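Local coordinates for protein dehydrogenase (Sinorhizobium meliloti, PDB 3UOE) that probably works as an oxidoreductase of the LDH2/MDH2 family, a group that includes malate and L-lactate dehydrogenases, at residues Leu166-Phe170 with Ala240-Asp246; Ile201-Ile207 with Pro219-Val223; Arg32-Val36 with Ala49-Asn54; Arg42-Ser48 with Pro86-Gly90. One frame throughout, in Å; residues are numbered along the deposited sequence.

Overall arrangement
From the N terminus, contact 3 comes first and closes the short connection between helices 28-41 and 46-61. Contact 4 opens at 42-48, before contact 3 has closed, and joins the start of helix 46-61 to the loop before strand 91-96, so the two cross along the chain; Val-44 packs against Ala-49. The second pair follows in series. Contact 1 joins the loop after strand 156-161 to strand 240-241, and contact 2 opens and closes within that span. They meet through strands 222-223 and 240-241, neighbours in one small sheet, and through Ala-242 beside Ile-201. Contacts 1 and 3 lie on opposite sides of the chain's centre, their own centres about 33 Å apart.

Contact 1: Leu166-Phe170 with Ala240-Asp246; sequences LVHPF and AIAPFGD
Val-167 and Ile-241 are paired in a single parallel beta bridge that joins the loop 166-170 to the short strand 240-241, while Leu-166 and Val-167 together face Ile-177 in a classic beta bulge. Ile-241 N donates to Leu-166 O at 2.8 Å, and His-168 N to Ile-241 O, also at 2.8 Å. The His-168 side chain then returns to the same carbonyl. Its CG stands between the backbone N and the carbonyl carbon (chi1 60°), which turns one ring face onto Ile-241 O, which sits toward the rim, 3.4 Å from CD2. A nearly straight bond (169°) from ND1 to Pro-169 O, 2.8 Å long and in the ring plane, fixes the rotation of the imidazole. Ala-240 CB lies at the ring edge, 3.8 Å from CD2, and Ala-242 CB is 3.7 Å from NE2. Pro-243 crosses the histidine at about a right angle, its CD 3.3 Å from His-168 O. Helix 246-264 adds Tyr-250, which touches Pro-169, Phe-170 and Pro-243. Farther along, the Phe-170 ring reaches Asp-246, turned 59° from its carboxylate, with CE1 3.6 Å from Asp-246 CB.

Contact 2: Ile201-Ile207 with Pro219-Val223; sequences IVSMGKI and PGWAV
Val-202 presses a methyl group onto the indole of Trp-221, and this CH-pi contact is the centre of the packing between segment 201-207 and the loop leading into strand 222-223. Val-202 CG2 stands 3.9 Å from the centroid of the six-membered ring and only 8° from its normal. It gets there because CG2 is anti to the backbone N, whereas CG1 (chi1 73°) lies nearest the CD2-CE3 bond, 4.0 Å from Trp-221 CD2.

Further aliphatic contacts lie beside it. Lys-206 crosses the indole at about a right angle and touches it with its chain rather than its amine, CD lying 3.6 Å from Trp-221 CH2. Ile-207 slides past in the opposite direction, its CG1 4.1 Å from Trp-221 CE3, and its CD1 continues to Ala-222 CB at 4.4 Å. Ile-201 lies mainly against the backbone, CG2 3.8 Å from Trp-221 O, while its CD1 comes within 4.5 Å of Trp-221 CD1. His-210, farther along helix 204-213, adds an edge-to-face ring contact to the tryptophan. An alanine in place of Trp-221 would probably open a gap over Val-202 and leave the Lys-206 chain free to turn.

Polar bonding stays within 201-207 or is directed elsewhere. Ser-203 is the N-cap of helix 204-213, its OG accepting a weak bond from Gly-205 N, and the backbones of Ile-201 and Trp-221 both bond to Ala-242. The direct contact is thus apolar and probably rests on dispersion and burial of the indole, while polar ties run through Ala-242.

Contact 3: Arg32-Val36 with Ala49-Asn54; sequences RNLSV and ARLQAN
Arg-32 and Arg-50 share one acceptor, the side-chain oxygen of Asn-54. Arg-32 NH1 donates to Asn-54 OD1 at 3.1 Å, from above the plane of the amide, and Arg-50 NE reaches the same oxygen at 3.1 Å from the opposite face, within its own helix. The bend at CG-CD of Arg-32 (chi3 33°) swings its guanidinium toward this oxygen.

The two cationic groups also lie close, their planes 28° apart and Arg-32 NE 4.0 Å from Arg-50 NH2. The shared oxygen probably offsets part of the like charge. Arg-32 CD sits over one face of the Arg-50 guanidinium, 3.3 Å from its NE. A leucine in place of Arg-32 would probably leave Asn-54 OD1 without its donor from the facing helix and the Arg-50 guanidinium less restrained.

Consecutive helices 28-41 and 46-61, joined by a short loop, carry these bonds; the segment axes approach to 8.9 Å, with 127° between their N-to-C directions.

Apolar packing lies alongside. Val-36 packs its two methyls on neighbouring turns of helix 46-61, CG1 against Ala-49 CB at 4.0 Å and CG2 against Ala-53 CB at 3.9 Å. Ser-35 turns OG back to Leu-31 O and presents CB to Ala-53 CB, 3.9 Å away.

Contact 4: Arg42-Ser48 with Pro86-Gly90; sequences RGVPADS and PTTRG
Asp-47 and Arg-89 face each other from opposite directions, with carboxylate and guanidinium nearly coplanar (25° apart). Arg-89 comes end-on: NH1 donates to Asp-47 OD2 at 2.8 Å, and NH2 to both Asp-47 OD1 at 3.1 Å and OD2 at 3.0 Å. NH2 meets the syn lone pairs of both oxygens, while NH1 approaches OD2 on the syn side but out of the carboxylate plane. Asp-47 CG sits between the backbone N and the carbonyl carbon (chi1 60°), and the arginine chain, extended from CG to NE, spans the distance. Ser-48 OG lies over one guanidinium face, 3.6 Å from NH1, and Pro-45 CB is 3.8 Å from NH2. Helix 109-127 touches the arginine too, through Val-111 and Asp-115.

Beyond the salt bridge, apolar side chains and backbone carbonyls tie the connection 42-45 to the loop ahead of strand 91-96. Val-44 and Pro-86 cross obliquely, CG2 of the valine 3.7 Å from CB of the proline; Leu-79 of helix 72-80 touches both. Pro-86 O receives a CA-H...O contact from Val-44 and lies 3.1 Å from Pro-45 CD.

Pro-45 occupies the N-cap position of helix 46-61, which puts Asp-47 in the first helical turn. The helix end would probably favour its negative charge, so the carboxylate is likely to be stabilised both by the helix and by the two nitrogens of Arg-89.

Contact 1: Leu166-Phe170 with Ala240-Asp246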
loop_
_atom_site.group_PDB
_atom_site.type_symbol
_atom_site.label_atom_id
_atom_site.label_comp_id
_atom_site.label_asym_id
_atom_site.label_seq_id
_atom_site.Cartn_x
_atom_site.Cartn_y
_atom_site.Cartn_z
ATOM N N LEU A 166 -1.226 -14.683 -11.378
ATOM C CA LEU A 166 0.066 -14.799 -12.042
ATOM C C LEU A 166 1.219 -14.911 -11.059
ATOM O O LEU A 166 2.349 -15.208 -11.452
ATOM C CB LEU A 166 0.299 -13.595 -12.953
ATOM C CG LEU A 166 -0.700 -13.476 -14.102
ATOM C CD1 LEU A 166 -0.622 -12.092 -14.742
ATOM C CD2 LEU A 166 -0.484 -14.597 -15.123
ATOM N N VAL A 167 0.922 -14.696 -9.784
ATOM C CA VAL A 167 1.950 -14.514 -8.767
ATOM C C VAL A 167 1.768 -15.540 -7.668
ATOM O O VAL A 167 0.658 -15.736 -7.177
ATOM C CB VAL A 167 1.829 -13.105 -8.135
ATOM C CG1 VAL A 167 2.805 -12.931 -6.965
ATOM C CG2 VAL A 167 2.025 -12.016 -9.200
ATOM N N HIS A 168 2.844 -16.199 -7.262
ATOM C CA HIS A 168 2.714 -17.162 -6.173
ATOM C C HIS A 168 2.908 -16.491 -4.829
ATOM O O HIS A 168 3.583 -15.477 -4.736
ATOM C CB HIS A 168 3.677 -18.343 -6.336
ATOM C CG HIS A 168 5.120 -17.962 -6.353
ATOM N ND1 HIS A 168 5.795 -17.534 -5.228
ATOM C CD2 HIS A 168 6.036 -17.994 -7.351
ATOM C CE1 HIS A 168 7.057 -17.295 -5.536
ATOM N NE2 HIS A 168 7.231 -17.567 -6.820
ATOM N N PRO A 169 2.317 -17.059 -3.775
ATOM C CA PRO A 169 2.570 -16.501 -2.444
ATOM C C PRO A 169 4.027 -16.714 -2.062
ATOM O O PRO A 169 4.705 -17.567 -2.644
ATOM C CB PRO A 169 1.672 -17.342 -1.532
ATOM C CG PRO A 169 0.726 -18.075 -2.446
ATOM C CD PRO A 169 1.458 -18.254 -3.724
ATOM N N PHE A 170 4.502 -15.945 -1.094
ATOM C CA PHE A 170 5.793 -16.208 -0.495
ATOM C C PHE A 170 5.715 -17.598 0.146
ATOM O O PHE A 170 4.773 -17.892 0.879
ATOM C CB PHE A 170 6.110 -15.130 0.542
ATOM C CG PHE A 170 7.449 -15.286 1.192
ATOM C CD1 PHE A 170 8.607 -14.930 0.522
ATOM C CD2 PHE A 170 7.554 -15.792 2.479
ATOM C CE1 PHE A 170 9.849 -15.083 1.119
ATOM C CE2 PHE A 170 8.797 -15.940 3.091
ATOM C CZ PHE A 170 9.945 -15.588 2.409
ATOM N N ALA A 240 4.565 -19.142 -12.382
ATOM C CA ALA A 240 4.177 -18.140 -11.402
ATOM C C ALA A 240 5.333 -17.195 -11.080
ATOM O O ALA A 240 6.499 -17.595 -11.034
ATOM C CB ALA A 240 3.625 -18.796 -10.125
ATOM N N ILE A 241 4.989 -15.930 -10.873
ATOM C CA ILE A 241 5.963 -14.891 -10.618
ATOM C C ILE A 241 6.065 -14.713 -9.118
ATOM O O ILE A 241 5.088 -14.911 -8.399
ATOM C CB ILE A 241 5.528 -13.563 -11.289
ATOM C CG1 ILE A 241 5.475 -13.730 -12.812
ATOM C CG2 ILE A 241 6.467 -12.427 -10.919
ATOM C CD1 ILE A 241 4.746 -12.601 -13.542
ATOM N N ALA A 242 7.255 -14.360 -8.643
ATOM C CA ALA A 242 7.463 -14.105 -7.222
ATOM C C ALA A 242 6.949 -12.718 -6.838
ATOM O O ALA A 242 6.888 -11.817 -7.676
ATOM C CB ALA A 242 8.941 -14.244 -6.865
ATOM N N PRO A 243 6.552 -12.552 -5.571
ATOM C CA PRO A 243 6.232 -11.228 -5.037
ATOM C C PRO A 243 7.530 -10.450 -4.880
ATOM O O PRO A 243 8.583 -11.064 -4.744
ATOM C CB PRO A 243 5.685 -11.549 -3.643
ATOM C CG PRO A 243 6.398 -12.842 -3.280
ATOM C CD PRO A 243 6.338 -13.610 -4.571
ATOM N N PHE A 244 7.470 -9.126 -4.895
ATOM C CA PHE A 244 8.654 -8.345 -4.552
ATOM C C PHE A 244 8.722 -8.281 -3.036
ATOM O O PHE A 244 7.718 -8.499 -2.365
ATOM C CB PHE A 244 8.563 -6.930 -5.120
ATOM C CG PHE A 244 8.035 -5.931 -4.144
ATOM C CD1 PHE A 244 6.678 -5.856 -3.882
ATOM C CD2 PHE A 244 8.901 -5.070 -3.476
ATOM C CE1 PHE A 244 6.186 -4.935 -2.974
ATOM C CE2 PHE A 244 8.422 -4.150 -2.571
ATOM C CZ PHE A 244 7.059 -4.075 -2.319
ATOM N N GLY A 245 9.902 -8.002 -2.496
ATOM C CA GLY A 245 10.045 -7.771 -1.071
ATOM C C GLY A 245 9.634 -8.940 -0.197
ATOM O O GLY A 245 9.222 -8.747 0.939
ATOM N N ASP A 246 9.741 -10.156 -0.725
ATOM C CA ASP A 246 9.496 -11.352 0.071
ATOM C C ASP A 246 8.129 -11.344 0.783
ATOM O O ASP A 246 7.107 -11.040 0.173
ATOM C CB ASP A 246 10.641 -11.563 1.072
ATOM C CG ASP A 246 12.003 -11.727 0.388
ATOM O OD1 ASP A 246 12.096 -12.472 -0.617
ATOM O OD2 ASP A 246 12.986 -11.115 0.865
#

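Contact 2: Ile201-Ile207 with Pro219-Val223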
loop_
_atom_site.group_PDB
_atom_site.type_symbol
_atom_site.label_atom_id
_atom_site.label_comp_id
_atom_site.label_asym_id
_atom_site.label_seq_id
_atom_site.Cartn_x
_atom_site.Cartn_y
_atom_site.Cartn_z
ATOM N N ILE A 201 7.423 -9.123 -8.382
ATOM C CA ILE A 201 8.800 -8.698 -8.571
ATOM C C ILE A 201 9.011 -8.193 -9.999
ATOM O O ILE A 201 9.910 -7.389 -10.266
ATOM C CB ILE A 201 9.778 -9.843 -8.287
ATOM C CG1 ILE A 201 11.211 -9.312 -8.214
ATOM C CG2 ILE A 201 9.645 -10.930 -9.345
ATOM C CD1 ILE A 201 12.211 -10.364 -7.812
ATOM N N VAL A 202 8.175 -8.683 -10.908
ATOM C CA VAL A 202 8.192 -8.242 -12.291
ATOM C C VAL A 202 6.787 -8.374 -12.866
ATOM O O VAL A 202 5.950 -9.100 -12.317
ATOM C CB VAL A 202 9.198 -9.061 -13.134
ATOM C CG1 VAL A 202 8.679 -10.467 -13.390
ATOM C CG2 VAL A 202 9.480 -8.364 -14.433
ATOM N N SER A 203 6.530 -7.659 -13.957
ATOM C CA SER A 203 5.267 -7.769 -14.681
ATOM C C SER A 203 5.236 -9.009 -15.584
ATOM O O SER A 203 6.265 -9.449 -16.082
ATOM C CB SER A 203 5.052 -6.519 -15.533
ATOM O OG SER A 203 3.812 -6.585 -16.225
HETATM N N MSE A 204 4.055 -9.576 -15.801
HETATM C CA MSE A 204 3.934 -10.670 -16.764
HETATM C C MSE A 204 4.105 -10.086 -18.161
HETATM O O MSE A 204 4.664 -10.729 -19.061
HETATM C CB MSE A 204 2.586 -11.370 -16.638
HETATM C CG MSE A 204 2.433 -12.600 -17.522
HETATM SE SE MSE A 204 3.899 -13.898 -17.343
HETATM C CE MSE A 204 3.297 -14.956 -15.808
ATOM N N GLY A 205 3.626 -8.853 -18.329
ATOM C CA GLY A 205 3.839 -8.116 -19.558
ATOM C C GLY A 205 5.303 -8.111 -19.960
ATOM O O GLY A 205 5.631 -8.337 -21.124
ATOM N N LYS A 206 6.185 -7.861 -18.995
ATOM C CA LYS A 206 7.622 -7.849 -19.258
ATOM C C LYS A 206 8.143 -9.241 -19.581
ATOM O O LYS A 206 9.049 -9.397 -20.396
ATOM C CB LYS A 206 8.399 -7.275 -18.075
ATOM C CG LYS A 206 9.887 -7.150 -18.339
ATOM C CD LYS A 206 10.640 -6.836 -17.076
ATOM C CE LYS A 206 10.440 -5.394 -16.654
ATOM N NZ LYS A 206 11.257 -4.474 -17.492
ATOM N N ILE A 207 7.577 -10.256 -18.942
ATOM C CA ILE A 207 8.004 -11.611 -19.231
ATOM C C ILE A 207 7.585 -11.998 -20.648
ATOM O O ILE A 207 8.341 -12.646 -21.363
ATOM C CB ILE A 207 7.480 -12.629 -18.190
ATOM C CG1 ILE A 207 8.308 -12.541 -16.907
ATOM C CG2 ILE A 207 7.535 -14.054 -18.741
ATOM C CD1 ILE A 207 7.780 -13.424 -15.791
ATOM N N PRO A 219 17.217 -15.233 -13.182
ATOM C CA PRO A 219 16.770 -16.241 -12.221
ATOM C C PRO A 219 16.100 -15.521 -11.057
ATOM O O PRO A 219 16.534 -14.421 -10.703
ATOM C CB PRO A 219 18.088 -16.873 -11.762
ATOM C CG PRO A 219 19.091 -15.753 -11.942
ATOM C CD PRO A 219 18.686 -15.128 -13.233
ATOM N N GLY A 220 15.059 -16.114 -10.483
ATOM C CA GLY A 220 14.379 -15.497 -9.357
ATOM C C GLY A 220 13.076 -14.786 -9.694
ATOM O O GLY A 220 12.281 -14.485 -8.807
ATOM N N TRP A 221 12.846 -14.506 -10.970
ATOM C CA TRP A 221 11.599 -13.861 -11.372
ATOM C C TRP A 221 10.431 -14.822 -11.230
ATOM O O TRP A 221 9.374 -14.450 -10.717
ATOM C CB TRP A 221 11.681 -13.363 -12.824
ATOM C CG TRP A 221 12.420 -12.067 -12.988
ATOM C CD1 TRP A 221 13.186 -11.442 -12.055
ATOM C CD2 TRP A 221 12.495 -11.260 -14.176
ATOM N NE1 TRP A 221 13.714 -10.289 -12.574
ATOM C CE2 TRP A 221 13.315 -10.155 -13.868
ATOM C CE3 TRP A 221 11.948 -11.370 -15.459
ATOM C CZ2 TRP A 221 13.602 -9.157 -14.807
ATOM C CZ3 TRP A 221 12.235 -10.375 -16.390
ATOM C CH2 TRP A 221 13.054 -9.282 -16.056
ATOM N N ALA A 222 10.628 -16.058 -11.677
ATOM C CA ALA A 222 9.516 -16.979 -11.871
ATOM C C ALA A 222 9.874 -18.445 -11.659
ATOM O O ALA A 222 11.042 -18.824 -11.637
ATOM C CB ALA A 222 8.915 -16.793 -13.261
ATOM N N VAL A 223 8.834 -19.261 -11.506
ATOM C CA VAL A 223 8.973 -20.710 -11.478
ATOM C C VAL A 223 8.097 -21.237 -12.589
ATOM O O VAL A 223 7.206 -20.534 -13.054
ATOM C CB VAL A 223 8.513 -21.316 -10.141
ATOM C CG1 VAL A 223 9.420 -20.869 -9.021
ATOM C CG2 VAL A 223 7.054 -20.943 -9.849
#

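Contact 3: Arg32-Val36 with Ala49-Asn54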
loop_
_atom_site.group_PDB
_atom_site.type_symbol
_atom_site.label_atom_id
_atom_site.label_comp_id
_atom_site.label_asym_id
_atom_site.label_seq_id
_atom_site.Cartn_x
_atom_site.Cartn_y
_atom_site.Cartn_z
ATOM N N ARG A 32 0.404 7.378 -31.832
ATOM C CA ARG A 32 -0.856 7.830 -31.270
ATOM C C ARG A 32 -1.937 7.848 -32.352
ATOM O O ARG A 32 -3.018 7.295 -32.163
ATOM C CB ARG A 32 -0.689 9.194 -30.598
ATOM C CG ARG A 32 -1.985 9.955 -30.348
ATOM C CD ARG A 32 -1.841 10.997 -29.232
ATOM N NE ARG A 32 -0.511 11.610 -29.170
ATOM C CZ ARG A 32 0.291 11.562 -28.106
ATOM N NH1 ARG A 32 -0.101 10.940 -26.995
ATOM N NH2 ARG A 32 1.486 12.147 -28.148
ATOM N N ASN A 33 -1.645 8.455 -33.498
ATOM C CA ASN A 33 -2.630 8.529 -34.577
ATOM C C ASN A 33 -3.058 7.159 -35.084
ATOM O O ASN A 33 -4.231 6.929 -35.381
ATOM C CB ASN A 33 -2.091 9.354 -35.746
ATOM C CG ASN A 33 -1.852 10.798 -35.372
ATOM O OD1 ASN A 33 -2.288 11.258 -34.307
ATOM N ND2 ASN A 33 -1.146 11.524 -36.240
ATOM N N LEU A 34 -2.089 6.260 -35.202
ATOM C CA LEU A 34 -2.360 4.898 -35.621
ATOM C C LEU A 34 -3.295 4.226 -34.620
ATOM O O LEU A 34 -4.270 3.577 -35.005
ATOM C CB LEU A 34 -1.049 4.126 -35.719
ATOM C CG LEU A 34 -1.084 2.606 -35.910
ATOM C CD1 LEU A 34 -1.939 2.213 -37.101
ATOM C CD2 LEU A 34 0.341 2.069 -36.076
ATOM N N SER A 35 -2.994 4.399 -33.336
ATOM C CA SER A 35 -3.757 3.761 -32.266
ATOM C C SER A 35 -5.193 4.265 -32.204
ATOM O O SER A 35 -6.128 3.485 -32.039
ATOM C CB SER A 35 -3.079 3.988 -30.913
ATOM O OG SER A 35 -1.817 3.352 -30.868
ATOM N N VAL A 36 -5.353 5.578 -32.318
ATOM C CA VAL A 36 -6.673 6.177 -32.338
ATOM C C VAL A 36 -7.521 5.666 -33.508
ATOM O O VAL A 36 -8.686 5.318 -33.326
ATOM C CB VAL A 36 -6.591 7.717 -32.382
ATOM C CG1 VAL A 36 -7.974 8.318 -32.644
ATOM C CG2 VAL A 36 -5.991 8.243 -31.089
ATOM N N ALA A 49 -11.131 7.238 -27.608
ATOM C CA ALA A 49 -10.057 6.605 -28.369
ATOM C C ALA A 49 -8.718 7.254 -28.022
ATOM O O ALA A 49 -7.716 6.580 -27.827
ATOM C CB ALA A 49 -10.329 6.694 -29.881
ATOM N N ARG A 50 -8.726 8.578 -27.942
ATOM C CA ARG A 50 -7.537 9.360 -27.637
ATOM C C ARG A 50 -7.015 9.001 -26.248
ATOM O O ARG A 50 -5.811 8.869 -26.047
ATOM C CB ARG A 50 -7.875 10.856 -27.722
ATOM C CG ARG A 50 -6.754 11.795 -27.352
ATOM C CD ARG A 50 -5.486 11.485 -28.142
ATOM N NE ARG A 50 -4.418 12.423 -27.817
ATOM C CZ ARG A 50 -4.170 13.540 -28.497
ATOM N NH1 ARG A 50 -4.907 13.859 -29.561
ATOM N NH2 ARG A 50 -3.176 14.331 -28.117
ATOM N N LEU A 51 -7.935 8.828 -25.304
ATOM C CA LEU A 51 -7.584 8.541 -23.915
ATOM C C LEU A 51 -6.979 7.140 -23.775
ATOM O O LEU A 51 -5.910 6.971 -23.189
ATOM C CB LEU A 51 -8.815 8.681 -23.006
ATOM C CG LEU A 51 -8.632 8.204 -21.560
ATOM C CD1 LEU A 51 -7.561 9.027 -20.808
ATOM C CD2 LEU A 51 -9.954 8.233 -20.830
ATOM N N GLN A 52 -7.661 6.137 -24.316
ATOM C CA GLN A 52 -7.091 4.791 -24.345
ATOM C C GLN A 52 -5.719 4.770 -25.010
ATOM O O GLN A 52 -4.828 4.036 -24.579
ATOM C CB GLN A 52 -8.015 3.791 -25.047
ATOM C CG GLN A 52 -7.410 2.382 -25.151
ATOM C CD GLN A 52 -7.256 1.704 -23.786
ATOM O OE1 GLN A 52 -8.236 1.215 -23.204
ATOM N NE2 GLN A 52 -6.022 1.665 -23.276
ATOM N N ALA A 53 -5.553 5.558 -26.070
ATOM C CA ALA A 53 -4.266 5.615 -26.757
ATOM C C ALA A 53 -3.207 6.318 -25.896
ATOM O O ALA A 53 -2.059 5.884 -25.838
ATOM C CB ALA A 53 -4.414 6.301 -28.107
ATOM N N ASN A 54 -3.601 7.399 -25.222
ATOM C CA ASN A 54 -2.689 8.140 -24.345
ATOM C C ASN A 54 -2.155 7.267 -23.217
ATOM O O ASN A 54 -0.980 7.346 -22.864
ATOM C CB ASN A 54 -3.368 9.388 -23.764
ATOM C CG ASN A 54 -3.519 10.512 -24.782
ATOM O OD1 ASN A 54 -2.931 10.475 -25.865
ATOM N ND2 ASN A 54 -4.310 11.523 -24.430
#

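Contact 4: Arg42-Ser48 with Pro86-Gly90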
loop_
_atom_site.group_PDB
_atom_site.type_symbol
_atom_site.label_atom_id
_atom_site.label_comp_id
_atom_site.label_asym_id
_atom_site.label_seq_id
_atom_site.Cartn_x
_atom_site.Cartn_y
_atom_site.Cartn_z
ATOM N N ARG A 42 -13.434 0.665 -34.450
ATOM C CA ARG A 42 -14.290 -0.201 -33.658
ATOM C C ARG A 42 -15.472 0.542 -33.005
ATOM O O ARG A 42 -16.196 -0.016 -32.165
ATOM C CB ARG A 42 -13.432 -0.956 -32.638
ATOM C CG ARG A 42 -12.793 -2.203 -33.254
ATOM C CD ARG A 42 -11.284 -2.297 -33.064
ATOM N NE ARG A 42 -10.764 -3.489 -33.736
ATOM C CZ ARG A 42 -10.001 -3.474 -34.829
ATOM N NH1 ARG A 42 -9.611 -2.327 -35.384
ATOM N NH2 ARG A 42 -9.607 -4.622 -35.356
ATOM N N GLY A 43 -15.683 1.794 -33.411
ATOM C CA GLY A 43 -16.812 2.559 -32.906
ATOM C C GLY A 43 -16.539 3.294 -31.599
ATOM O O GLY A 43 -17.443 3.874 -31.003
ATOM N N VAL A 44 -15.290 3.264 -31.147
ATOM C CA VAL A 44 -14.903 3.992 -29.946
ATOM C C VAL A 44 -14.922 5.497 -30.216
ATOM O O VAL A 44 -14.300 5.959 -31.163
ATOM C CB VAL A 44 -13.501 3.568 -29.474
ATOM C CG1 VAL A 44 -12.998 4.462 -28.303
ATOM C CG2 VAL A 44 -13.496 2.070 -29.117
ATOM N N PRO A 45 -15.644 6.260 -29.380
ATOM C CA PRO A 45 -15.741 7.721 -29.540
ATOM C C PRO A 45 -14.342 8.344 -29.562
ATOM O O PRO A 45 -13.437 7.829 -28.898
ATOM C CB PRO A 45 -16.500 8.171 -28.280
ATOM C CG PRO A 45 -17.172 6.944 -27.759
ATOM C CD PRO A 45 -16.313 5.784 -28.156
ATOM N N ALA A 46 -14.169 9.426 -30.319
ATOM C CA ALA A 46 -12.840 10.031 -30.518
ATOM C C ALA A 46 -12.146 10.461 -29.219
ATOM O O ALA A 46 -10.932 10.301 -29.075
ATOM C CB ALA A 46 -12.916 11.195 -31.507
ATOM N N ASP A 47 -12.903 11.003 -28.273
ATOM C CA ASP A 47 -12.306 11.422 -27.004
ATOM C C ASP A 47 -11.817 10.199 -26.234
ATOM O O ASP A 47 -10.716 10.192 -25.681
ATOM C CB ASP A 47 -13.300 12.233 -26.155
ATOM C CG ASP A 47 -14.551 11.446 -25.799
ATOM O OD1 ASP A 47 -15.060 10.701 -26.660
ATOM O OD2 ASP A 47 -15.037 11.569 -24.657
ATOM N N SER A 48 -12.644 9.164 -26.213
ATOM C CA SER A 48 -12.279 7.911 -25.560
ATOM C C SER A 48 -11.134 7.189 -26.277
ATOM O O SER A 48 -10.265 6.598 -25.627
ATOM C CB SER A 48 -13.498 6.998 -25.433
ATOM O OG SER A 48 -14.423 7.553 -24.518
ATOM N N PRO A 86 -17.477 -0.519 -26.758
ATOM C CA PRO A 86 -16.720 0.630 -27.276
ATOM C C PRO A 86 -17.204 2.014 -26.814
ATOM O O PRO A 86 -16.435 2.970 -26.921
ATOM C CB PRO A 86 -16.865 0.494 -28.804
ATOM C CG PRO A 86 -18.154 -0.263 -29.010
ATOM C CD PRO A 86 -18.306 -1.170 -27.793
ATOM N N THR A 87 -18.422 2.126 -26.297
ATOM C CA THR A 87 -18.991 3.449 -26.023
ATOM C C THR A 87 -19.277 3.726 -24.553
ATOM O O THR A 87 -19.279 4.879 -24.132
ATOM C CB THR A 87 -20.323 3.663 -26.763
ATOM O OG1 THR A 87 -21.219 2.596 -26.423
ATOM C CG2 THR A 87 -20.109 3.710 -28.266
ATOM N N THR A 88 -19.557 2.689 -23.776
ATOM C CA THR A 88 -19.938 2.919 -22.397
ATOM C C THR A 88 -18.816 3.609 -21.624
ATOM O O THR A 88 -17.631 3.423 -21.903
ATOM C CB THR A 88 -20.365 1.622 -21.682
ATOM O OG1 THR A 88 -20.898 1.942 -20.388
ATOM C CG2 THR A 88 -19.178 0.684 -21.518
ATOM N N ARG A 89 -19.212 4.429 -20.666
ATOM C CA ARG A 89 -18.271 5.080 -19.765
ATOM C C ARG A 89 -18.510 4.557 -18.352
ATOM O O ARG A 89 -18.082 5.154 -17.370
ATOM C CB ARG A 89 -18.421 6.608 -19.860
ATOM C CG ARG A 89 -17.976 7.132 -21.233
ATOM C CD ARG A 89 -18.512 8.503 -21.587
ATOM N NE ARG A 89 -18.390 8.763 -23.027
ATOM C CZ ARG A 89 -17.406 9.470 -23.581
ATOM N NH1 ARG A 89 -16.459 9.993 -22.805
ATOM N NH2 ARG A 89 -17.367 9.661 -24.903
ATOM N N GLY A 90 -19.192 3.421 -18.268
ATOM C CA GLY A 90 -19.519 2.811 -16.992
ATOM C C GLY A 90 -20.787 3.387 -16.380
ATOM O O GLY A 90 -21.263 4.444 -16.789
#